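PDB 5FQ8: outer membrane protein Omp121 from Bacteroides thetaiotaomicron, which probably imports nutrients across the bacterial outer membrane as a TonB-dependent receptor, a calcium-binding transporter found here with a lipoprotein partner. Local coordinates for residues G174-E178 with S258-N262; N205-L209 with Q223-N227; F926-S932 with F978-F984. All coordinates share one frame; numbering follows the deposited sequence.

Contact 1: G174-E178 with S258-N262; sequences GVGIE and SLSFN
Ile177 and Phe261 share one first torsion. CG1 of Ile177 (chi1 -59°) and CG of Phe261 (chi1 -64°) each stand opposite their own carbonyl carbon and beside their own backbone N. As a non-hydrogen-bonded antiparallel pair, the two residues put their side chains on one face, and the matching torsions let them run side by side. Ile177 CG1 lies 3.5 Å from Phe261 CD2, and Ile177 CD1 lies 3.5 Å from Phe261 CE2. The CG1-CD1 arm of Ile177 thus runs along the CD2-CE2 bond of the ring, at an oblique approach. A second copy of the protein packs on this face, with its Leu306 on Ile177 and its Phe388 and Leu390 on Phe261. The strand pairing joins the first and second strands of the 22-stranded barrel that TonB-dependent receptors share. Glu178 N donates to Ser260 O at 3.2 Å, tilted 30° from the carbonyl plane. The return bond, Ser260 N to Glu178 O, is weak. Ser260 O also receives a CA-H contact from Ile177 CA at 3.2 Å. The opposite face carries Glu178 and Ser260, where Glu178 CB lies 3.6 Å from Ser260 OG. That hydroxyl has a weak hydrogen bond to Tyr271, and two residues earlier Ser258 OG hydrogen-bonds Asp136 of the plug. On the other edge of 174-178, the backbone of Val175, Gly176 and Ile177 bonds to Phe984.

Contact 2: N205-L209 with Q223-N227; sequences NHTEL and QLWGN
The backbones around Glu208 and Trp225 run nearly the same way, with end-to-end directions 25° apart. Their CA atoms come closest there, 4.1 Å from Glu208 CA to Trp225 CA. No beta bridge joins the segments. Gly226 N points at Glu208 O, but the modelled bond is too short and bent to be trusted, so it stays doubtful. At Gly226 the chain turns a corner, between strands 222-225 and 227-229.

His206 reaches across at the other end. Its CG is anti to the backbone N (chi1 -175°), which carries the ring over to Gln223. NE2 of His206 lies 3.5 Å from Gln223 CB. The imidazole and the Gln223 amide stand almost perpendicular, their planes 82° apart, and Gln223 NE2 is hydrogen-bonded to Ser221. Leu224 O sits at the ring edge, 3.7 Å from His206 NE2. Glu208 lies alongside Leu224, and its OE2 is 3.9 Å from Leu224 CD1. Leu209 crosses Asn227 at about a right angle, with Leu209 CD2 3.8 Å from Asn227 OD1; the Asn227 amide hydrogen-bonds Asn430 through ND2.

These segments belong to the long connection between barrel strands 177-188 and 252-264, probably an extracellular loop as in other TonB-dependent receptors. The lipoprotein BT_2262 meets it here: its Ser9 bonds Trp225 NE1, and its Phe77 packs on Leu224.

The direct contact is mostly van der Waals. Gln233 NE2 hydrogen-bonds both Glu208 OE1 and Gly226 O. A third strand, 232-237, thus supplies a polar link between the two segments.

Contact 3: F926-S932 with F978-F984; sequences FQAVKVS and FNLMVKF
Ser932 O is approached by two groups from the facing strand. Asn979 N donates to it at 2.8 Å, lying in the carbonyl plane. Phe978 CA adds a CA-H contact to Ser932 O at 3.2 Å, and the Phe978 ring turns its edge to the same oxygen. At the far end Lys983 O plays a similar part. Gln927 N donates to Lys983 O at 2.8 Å and is nearly straight, with 165° at the hydrogen. This donor stands above the carbonyl plane. Phe926 adds a CA-H contact to Lys983 O and turns its ring edge there. Between these ends, Lys930 and Met981 form a hydrogen-bonded pair with bonds both ways.

The strands are antiparallel, with axes 4.8 Å apart. They are the last two of the 22-stranded TonB-dependent receptor barrel. Strand 973-983 also pairs with the first strand, 177-188, through backbone bonds such as Val982 with Tyr179, and so closes the barrel.

One face carries Val929, Val931, Leu980 and Val982. With CG anti to the backbone N (chi1 178°), Leu980 brings CD1 obliquely against Val931 CG2 at 4.0 Å and onto Val929 CG1. Phe978 and Val931 lie on the surface, where they may meet lipid. Phe926 continues the apolar row: its CD1 touches Val982 CG1 at 3.6 Å. The edge of Phe926 faces the ring of Phe984 in an offset edge-to-face pair, with centroids 5.5 Å apart and planes at 61°. Phe984 is the C-terminal residue. A terminal phenylalanine is common in outer membrane barrels and is consistent with a signal for their assembly.

Ala928, Lys930, Ser932, Asn979, Met981 and Lys983 take the other face. The Lys983 amine makes a long, weak ion pair with Glu178, and Lys930 makes one with Asp915. Asn979 touches Arg56 of the plug.

Overall arrangement
Contacts 1 and 3 are neighbours at the seam of the barrel. Their centres lie about 12 Å apart. Strands 177-188 and 973-983, one from each contact, pair directly, and Phe984 meets the 174-178 segment. Together they join strand 928-941, the last strand, the first strand and strand 252-264 side by side, so the two ends of the barrel sequence close the ring. Contact 2 is remote: its centre lies about 63 Å from that of contact 1 and about 58 Å from that of contact 3. Along the chain it falls inside the loop that contact 1 closes, and contact 3 follows much later. Barrel closure and the lipoprotein-facing loop are thus far apart.

Contact 1: G174-E178 with S258-N262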
loop_
_atom_site.group_PDB
_atom_site.type_symbol
_atom_site.label_atom_id
_atom_site.label_comp_id
_atom_site.label_asym_id
_atom_site.label_seq_id
_atom_site.Cartn_x
_atom_site.Cartn_y
_atom_site.Cartn_z
ATOM N N GLY B 174 21.528 51.958 -2.767
ATOM C CA GLY B 174 21.529 52.488 -1.424
ATOM C C GLY B 174 21.103 51.508 -0.343
ATOM O O GLY B 174 21.820 51.335 0.631
ATOM N N VAL B 175 19.947 50.862 -0.488
ATOM C CA VAL B 175 19.472 49.956 0.555
ATOM C C VAL B 175 19.840 48.499 0.312
ATOM O O VAL B 175 19.920 47.729 1.278
ATOM C CB VAL B 175 17.950 50.072 0.746
ATOM C CG1 VAL B 175 17.569 51.490 1.063
ATOM C CG2 VAL B 175 17.242 49.603 -0.485
ATOM N N GLY B 176 20.059 48.096 -0.930
ATOM C CA GLY B 176 20.539 46.758 -1.206
ATOM C C GLY B 176 19.462 45.743 -1.516
ATOM O O GLY B 176 19.583 44.573 -1.154
ATOM N N ILE B 177 18.409 46.173 -2.198
ATOM C CA ILE B 177 17.294 45.315 -2.567
ATOM C C ILE B 177 17.253 45.226 -4.078
ATOM O O ILE B 177 17.106 46.245 -4.752
ATOM C CB ILE B 177 15.959 45.847 -2.034
ATOM C CG1 ILE B 177 15.971 45.960 -0.518
ATOM C CG2 ILE B 177 14.828 44.955 -2.482
ATOM C CD1 ILE B 177 14.734 46.610 0.029
ATOM N N GLU B 178 17.353 44.014 -4.606
ATOM C CA GLU B 178 17.205 43.744 -6.030
ATOM C C GLU B 178 15.995 42.858 -6.265
ATOM O O GLU B 178 15.899 41.782 -5.685
ATOM C CB GLU B 178 18.449 43.068 -6.581
ATOM C CG GLU B 178 18.364 42.738 -8.045
ATOM C CD GLU B 178 19.577 42.009 -8.524
ATOM O OE1 GLU B 178 20.577 41.994 -7.782
ATOM O OE2 GLU B 178 19.526 41.443 -9.634
ATOM N N SER B 258 11.405 37.270 -7.869
ATOM C CA SER B 258 12.643 37.056 -7.133
ATOM C C SER B 258 13.056 38.329 -6.416
ATOM O O SER B 258 13.045 39.404 -7.014
ATOM C CB SER B 258 13.750 36.603 -8.059
ATOM O OG SER B 258 14.974 36.559 -7.364
ATOM N N LEU B 259 13.443 38.198 -5.148
ATOM C CA LEU B 259 13.865 39.311 -4.313
ATOM C C LEU B 259 15.205 38.988 -3.665
ATOM O O LEU B 259 15.540 37.827 -3.464
ATOM C CB LEU B 259 12.824 39.590 -3.243
ATOM C CG LEU B 259 12.440 41.008 -2.860
ATOM C CD1 LEU B 259 11.730 41.645 -4.001
ATOM C CD2 LEU B 259 11.527 40.950 -1.676
ATOM N N SER B 260 15.973 40.016 -3.317
ATOM C CA SER B 260 17.196 39.775 -2.561
ATOM C C SER B 260 17.530 40.991 -1.709
ATOM O O SER B 260 17.188 42.116 -2.061
ATOM C CB SER B 260 18.354 39.422 -3.485
ATOM O OG SER B 260 18.952 40.580 -3.998
ATOM N N PHE B 261 18.187 40.747 -0.573
ATOM C CA PHE B 261 18.541 41.778 0.402
ATOM C C PHE B 261 20.003 41.624 0.785
ATOM O O PHE B 261 20.449 40.525 1.109
ATOM C CB PHE B 261 17.679 41.701 1.665
ATOM C CG PHE B 261 16.222 41.956 1.439
ATOM C CD1 PHE B 261 15.390 40.935 1.033
ATOM C CD2 PHE B 261 15.678 43.204 1.669
ATOM C CE1 PHE B 261 14.049 41.151 0.834
ATOM C CE2 PHE B 261 14.332 43.427 1.475
ATOM C CZ PHE B 261 13.513 42.392 1.056
ATOM N N ASN B 262 20.728 42.733 0.809
ATOM C CA ASN B 262 22.178 42.728 0.740
ATOM C C ASN B 262 22.744 43.869 1.576
ATOM O O ASN B 262 22.089 44.895 1.784
ATOM C CB ASN B 262 22.602 42.849 -0.729
ATOM C CG ASN B 262 24.098 42.911 -0.929
ATOM O OD1 ASN B 262 24.881 42.824 0.001
ATOM N ND2 ASN B 262 24.498 43.054 -2.175
#

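Contact 2: N205-L209 with Q223-N227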
loop_
_atom_site.group_PDB
_atom_site.type_symbol
_atom_site.label_atom_id
_atom_site.label_comp_id
_atom_site.label_asym_id
_atom_site.label_seq_id
_atom_site.Cartn_x
_atom_site.Cartn_y
_atom_site.Cartn_z
ATOM N N ASN B 205 -9.419 0.982 -46.376
ATOM C CA ASN B 205 -10.868 1.062 -46.445
ATOM C C ASN B 205 -11.400 2.021 -45.389
ATOM O O ASN B 205 -10.744 2.293 -44.384
ATOM C CB ASN B 205 -11.491 -0.325 -46.261
ATOM C CG ASN B 205 -10.945 -1.344 -47.234
ATOM O OD1 ASN B 205 -10.441 -1.007 -48.278
ATOM N ND2 ASN B 205 -11.048 -2.598 -46.883
ATOM N N HIS B 206 -12.594 2.542 -45.627
ATOM C CA HIS B 206 -13.182 3.483 -44.686
ATOM C C HIS B 206 -13.632 2.782 -43.414
ATOM O O HIS B 206 -14.103 1.642 -43.437
ATOM C CB HIS B 206 -14.367 4.196 -45.318
ATOM C CG HIS B 206 -14.954 5.265 -44.461
ATOM N ND1 HIS B 206 -14.195 6.247 -43.868
ATOM C CD2 HIS B 206 -16.234 5.526 -44.122
ATOM C CE1 HIS B 206 -14.983 7.066 -43.196
ATOM N NE2 HIS B 206 -16.227 6.650 -43.333
ATOM N N THR B 207 -13.500 3.485 -42.303
ATOM C CA THR B 207 -13.938 2.990 -41.012
ATOM C C THR B 207 -14.545 4.146 -40.243
ATOM O O THR B 207 -14.307 5.311 -40.550
ATOM C CB THR B 207 -12.791 2.367 -40.236
ATOM O OG1 THR B 207 -12.077 1.481 -41.097
ATOM C CG2 THR B 207 -13.302 1.574 -39.062
ATOM N N GLU B 208 -15.364 3.813 -39.256
ATOM C CA GLU B 208 -16.020 4.808 -38.429
ATOM C C GLU B 208 -15.397 4.906 -37.050
ATOM O O GLU B 208 -15.881 5.669 -36.223
ATOM C CB GLU B 208 -17.510 4.490 -38.328
ATOM C CG GLU B 208 -18.155 4.340 -39.682
ATOM C CD GLU B 208 -19.578 3.884 -39.622
ATOM O OE1 GLU B 208 -20.128 3.792 -38.515
ATOM O OE2 GLU B 208 -20.148 3.608 -40.693
ATOM N N LEU B 209 -14.317 4.193 -36.801
ATOM C CA LEU B 209 -13.860 4.024 -35.429
ATOM C C LEU B 209 -12.351 3.881 -35.275
ATOM O O LEU B 209 -11.913 3.482 -34.195
ATOM C CB LEU B 209 -14.542 2.785 -34.817
ATOM C CG LEU B 209 -15.728 2.860 -33.850
ATOM C CD1 LEU B 209 -17.007 3.298 -34.512
ATOM C CD2 LEU B 209 -15.914 1.503 -33.233
ATOM N N GLN B 223 -19.377 11.458 -44.612
ATOM C CA GLN B 223 -19.318 10.104 -44.097
ATOM C C GLN B 223 -19.604 10.113 -42.602
ATOM O O GLN B 223 -19.685 11.159 -41.958
ATOM C CB GLN B 223 -17.953 9.479 -44.383
ATOM C CG GLN B 223 -17.539 9.559 -45.832
ATOM C CD GLN B 223 -18.215 8.522 -46.703
ATOM O OE1 GLN B 223 -18.587 7.458 -46.238
ATOM N NE2 GLN B 223 -18.387 8.838 -47.969
ATOM N N LEU B 224 -19.788 8.928 -42.053
ATOM C CA LEU B 224 -20.007 8.813 -40.630
ATOM C C LEU B 224 -18.671 8.741 -39.910
ATOM O O LEU B 224 -17.610 8.624 -40.523
ATOM C CB LEU B 224 -20.856 7.588 -40.337
ATOM C CG LEU B 224 -22.229 7.623 -40.979
ATOM C CD1 LEU B 224 -22.914 6.282 -40.872
ATOM C CD2 LEU B 224 -23.026 8.670 -40.274
ATOM N N TRP B 225 -18.730 8.842 -38.592
ATOM C CA TRP B 225 -17.558 8.568 -37.783
ATOM C C TRP B 225 -18.000 8.377 -36.339
ATOM O O TRP B 225 -19.104 8.760 -35.950
ATOM C CB TRP B 225 -16.514 9.683 -37.907
ATOM C CG TRP B 225 -16.902 10.961 -37.283
ATOM C CD1 TRP B 225 -17.768 11.882 -37.764
ATOM C CD2 TRP B 225 -16.420 11.468 -36.054
ATOM N NE1 TRP B 225 -17.869 12.932 -36.904
ATOM C CE2 TRP B 225 -17.041 12.700 -35.840
ATOM C CE3 TRP B 225 -15.525 10.991 -35.100
ATOM C CZ2 TRP B 225 -16.798 13.460 -34.713
ATOM C CZ3 TRP B 225 -15.283 11.750 -33.987
ATOM C CH2 TRP B 225 -15.914 12.965 -33.800
ATOM N N GLY B 226 -17.129 7.758 -35.560
ATOM C CA GLY B 226 -17.350 7.644 -34.140
ATOM C C GLY B 226 -18.376 6.588 -33.795
ATOM O O GLY B 226 -18.940 5.906 -34.646
ATOM N N ASN B 227 -18.616 6.456 -32.502
ATOM C CA ASN B 227 -19.558 5.465 -32.020
ATOM C C ASN B 227 -20.985 5.931 -32.243
ATOM O O ASN B 227 -21.246 6.993 -32.814
ATOM C CB ASN B 227 -19.312 5.174 -30.552
ATOM C CG ASN B 227 -18.350 4.048 -30.352
ATOM O OD1 ASN B 227 -18.497 2.984 -30.940
ATOM N ND2 ASN B 227 -17.346 4.273 -29.531
#

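Contact 3: F926-S932 with F978-F984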
loop_
_atom_site.group_PDB
_atom_site.type_symbol
_atom_site.label_atom_id
_atom_site.label_comp_id
_atom_site.label_asym_id
_atom_site.label_seq_id
_atom_site.Cartn_x
_atom_site.Cartn_y
_atom_site.Cartn_z
ATOM N N PHE B 926 14.926 54.202 -7.270
ATOM C CA PHE B 926 15.582 53.129 -8.006
ATOM C C PHE B 926 17.054 53.404 -8.255
ATOM O O PHE B 926 17.427 54.497 -8.660
ATOM C CB PHE B 926 14.903 52.948 -9.357
ATOM C CG PHE B 926 13.451 52.670 -9.269
ATOM C CD1 PHE B 926 12.964 51.765 -8.359
ATOM C CD2 PHE B 926 12.569 53.321 -10.097
ATOM C CE1 PHE B 926 11.627 51.511 -8.280
ATOM C CE2 PHE B 926 11.235 53.075 -10.031
ATOM C CZ PHE B 926 10.754 52.167 -9.120
ATOM N N GLN B 927 17.880 52.388 -8.082
ATOM C CA GLN B 927 19.292 52.506 -8.415
ATOM C C GLN B 927 19.602 52.075 -9.839
ATOM O O GLN B 927 20.534 52.595 -10.453
ATOM C CB GLN B 927 20.111 51.678 -7.436
ATOM C CG GLN B 927 20.007 52.197 -6.045
ATOM C CD GLN B 927 20.733 53.506 -5.890
ATOM O OE1 GLN B 927 21.916 53.603 -6.202
ATOM N NE2 GLN B 927 20.026 54.531 -5.433
ATOM N N ALA B 928 18.862 51.104 -10.361
ATOM C CA ALA B 928 19.005 50.617 -11.723
ATOM C C ALA B 928 17.666 50.058 -12.146
ATOM O O ALA B 928 16.836 49.731 -11.305
ATOM C CB ALA B 928 20.089 49.550 -11.842
ATOM N N VAL B 929 17.440 50.002 -13.449
ATOM C CA VAL B 929 16.253 49.372 -14.013
ATOM C C VAL B 929 16.646 48.767 -15.347
ATOM O O VAL B 929 17.151 49.477 -16.220
ATOM C CB VAL B 929 15.089 50.357 -14.211
ATOM C CG1 VAL B 929 14.009 49.689 -15.016
ATOM C CG2 VAL B 929 14.534 50.803 -12.905
ATOM N N LYS B 930 16.424 47.464 -15.516
ATOM C CA LYS B 930 16.690 46.793 -16.784
ATOM C C LYS B 930 15.463 46.000 -17.185
ATOM O O LYS B 930 15.119 45.018 -16.528
ATOM C CB LYS B 930 17.910 45.880 -16.705
ATOM C CG LYS B 930 18.205 45.196 -18.032
ATOM C CD LYS B 930 19.326 44.180 -17.964
ATOM C CE LYS B 930 20.681 44.816 -18.092
ATOM N NZ LYS B 930 21.691 43.878 -18.634
ATOM N N VAL B 931 14.796 46.423 -18.230
ATOM C CA VAL B 931 13.791 45.589 -18.871
ATOM C C VAL B 931 14.511 44.614 -19.789
ATOM O O VAL B 931 15.610 44.893 -20.270
ATOM C CB VAL B 931 12.770 46.458 -19.627
ATOM C CG1 VAL B 931 11.772 45.608 -20.355
ATOM C CG2 VAL B 931 12.039 47.322 -18.662
ATOM N N SER B 932 13.913 43.444 -20.001
ATOM C CA SER B 932 14.555 42.376 -20.753
ATOM C C SER B 932 13.498 41.550 -21.451
ATOM O O SER B 932 12.542 41.114 -20.818
ATOM C CB SER B 932 15.379 41.480 -19.834
ATOM O OG SER B 932 16.260 40.688 -20.591
ATOM N N PHE B 978 9.351 38.152 -20.799
ATOM C CA PHE B 978 9.871 39.432 -20.345
ATOM C C PHE B 978 10.360 39.315 -18.910
ATOM O O PHE B 978 9.920 38.456 -18.159
ATOM C CB PHE B 978 8.814 40.531 -20.420
ATOM C CG PHE B 978 8.434 40.895 -21.813
ATOM C CD1 PHE B 978 9.349 41.501 -22.652
ATOM C CD2 PHE B 978 7.171 40.632 -22.286
ATOM C CE1 PHE B 978 9.013 41.837 -23.941
ATOM C CE2 PHE B 978 6.822 40.962 -23.573
ATOM C CZ PHE B 978 7.747 41.566 -24.408
ATOM N N ASN B 979 11.274 40.203 -18.531
ATOM C CA ASN B 979 11.800 40.255 -17.174
ATOM C C ASN B 979 12.071 41.701 -16.802
ATOM O O ASN B 979 12.661 42.444 -17.586
ATOM C CB ASN B 979 13.089 39.452 -17.030
ATOM C CG ASN B 979 13.650 39.500 -15.613
ATOM O OD1 ASN B 979 12.931 39.283 -14.649
ATOM N ND2 ASN B 979 14.936 39.778 -15.489
ATOM N N LEU B 980 11.655 42.090 -15.605
ATOM C CA LEU B 980 11.904 43.419 -15.076
ATOM C C LEU B 980 12.865 43.302 -13.911
ATOM O O LEU B 980 12.654 42.490 -13.017
ATOM C CB LEU B 980 10.599 44.073 -14.646
ATOM C CG LEU B 980 10.692 45.453 -14.024
ATOM C CD1 LEU B 980 11.628 46.282 -14.830
ATOM C CD2 LEU B 980 9.331 46.113 -13.975
ATOM N N MET B 981 13.932 44.084 -13.936
ATOM C CA MET B 981 14.905 44.116 -12.858
ATOM C C MET B 981 14.914 45.507 -12.252
ATOM O O MET B 981 14.828 46.498 -12.967
ATOM C CB MET B 981 16.277 43.751 -13.348
ATOM C CG MET B 981 17.277 43.577 -12.265
ATOM S SD MET B 981 18.283 45.000 -11.988
ATOM C CE MET B 981 19.865 44.227 -11.766
ATOM N N VAL B 982 14.971 45.576 -10.930
ATOM C CA VAL B 982 14.762 46.822 -10.204
ATOM C C VAL B 982 15.697 46.847 -9.012
ATOM O O VAL B 982 15.437 46.182 -8.012
ATOM C CB VAL B 982 13.303 46.951 -9.733
ATOM C CG1 VAL B 982 13.126 48.214 -8.973
ATOM C CG2 VAL B 982 12.338 46.898 -10.897
ATOM N N LYS B 983 16.788 47.588 -9.092
ATOM C CA LYS B 983 17.679 47.706 -7.948
ATOM C C LYS B 983 17.215 48.831 -7.034
ATOM O O LYS B 983 16.797 49.891 -7.499
ATOM C CB LYS B 983 19.118 47.948 -8.393
ATOM C CG LYS B 983 20.042 46.750 -8.216
ATOM C CD LYS B 983 21.512 47.136 -8.362
ATOM C CE LYS B 983 22.458 45.959 -8.125
ATOM N NZ LYS B 983 22.412 44.954 -9.228
ATOM N N PHE B 984 17.244 48.569 -5.734
ATOM C CA PHE B 984 16.955 49.576 -4.729
ATOM C C PHE B 984 18.202 49.785 -3.906
ATOM O O PHE B 984 18.337 50.776 -3.199
ATOM C CB PHE B 984 15.820 49.156 -3.801
ATOM C CG PHE B 984 14.463 49.160 -4.426
ATOM C CD1 PHE B 984 13.703 50.304 -4.446
ATOM C CD2 PHE B 984 13.927 48.003 -4.931
ATOM C CE1 PHE B 984 12.451 50.301 -4.989
ATOM C CE2 PHE B 984 12.676 47.992 -5.473
ATOM C CZ PHE B 984 11.930 49.138 -5.501
ATOM O OXT PHE B 984 19.083 48.927 -3.917
#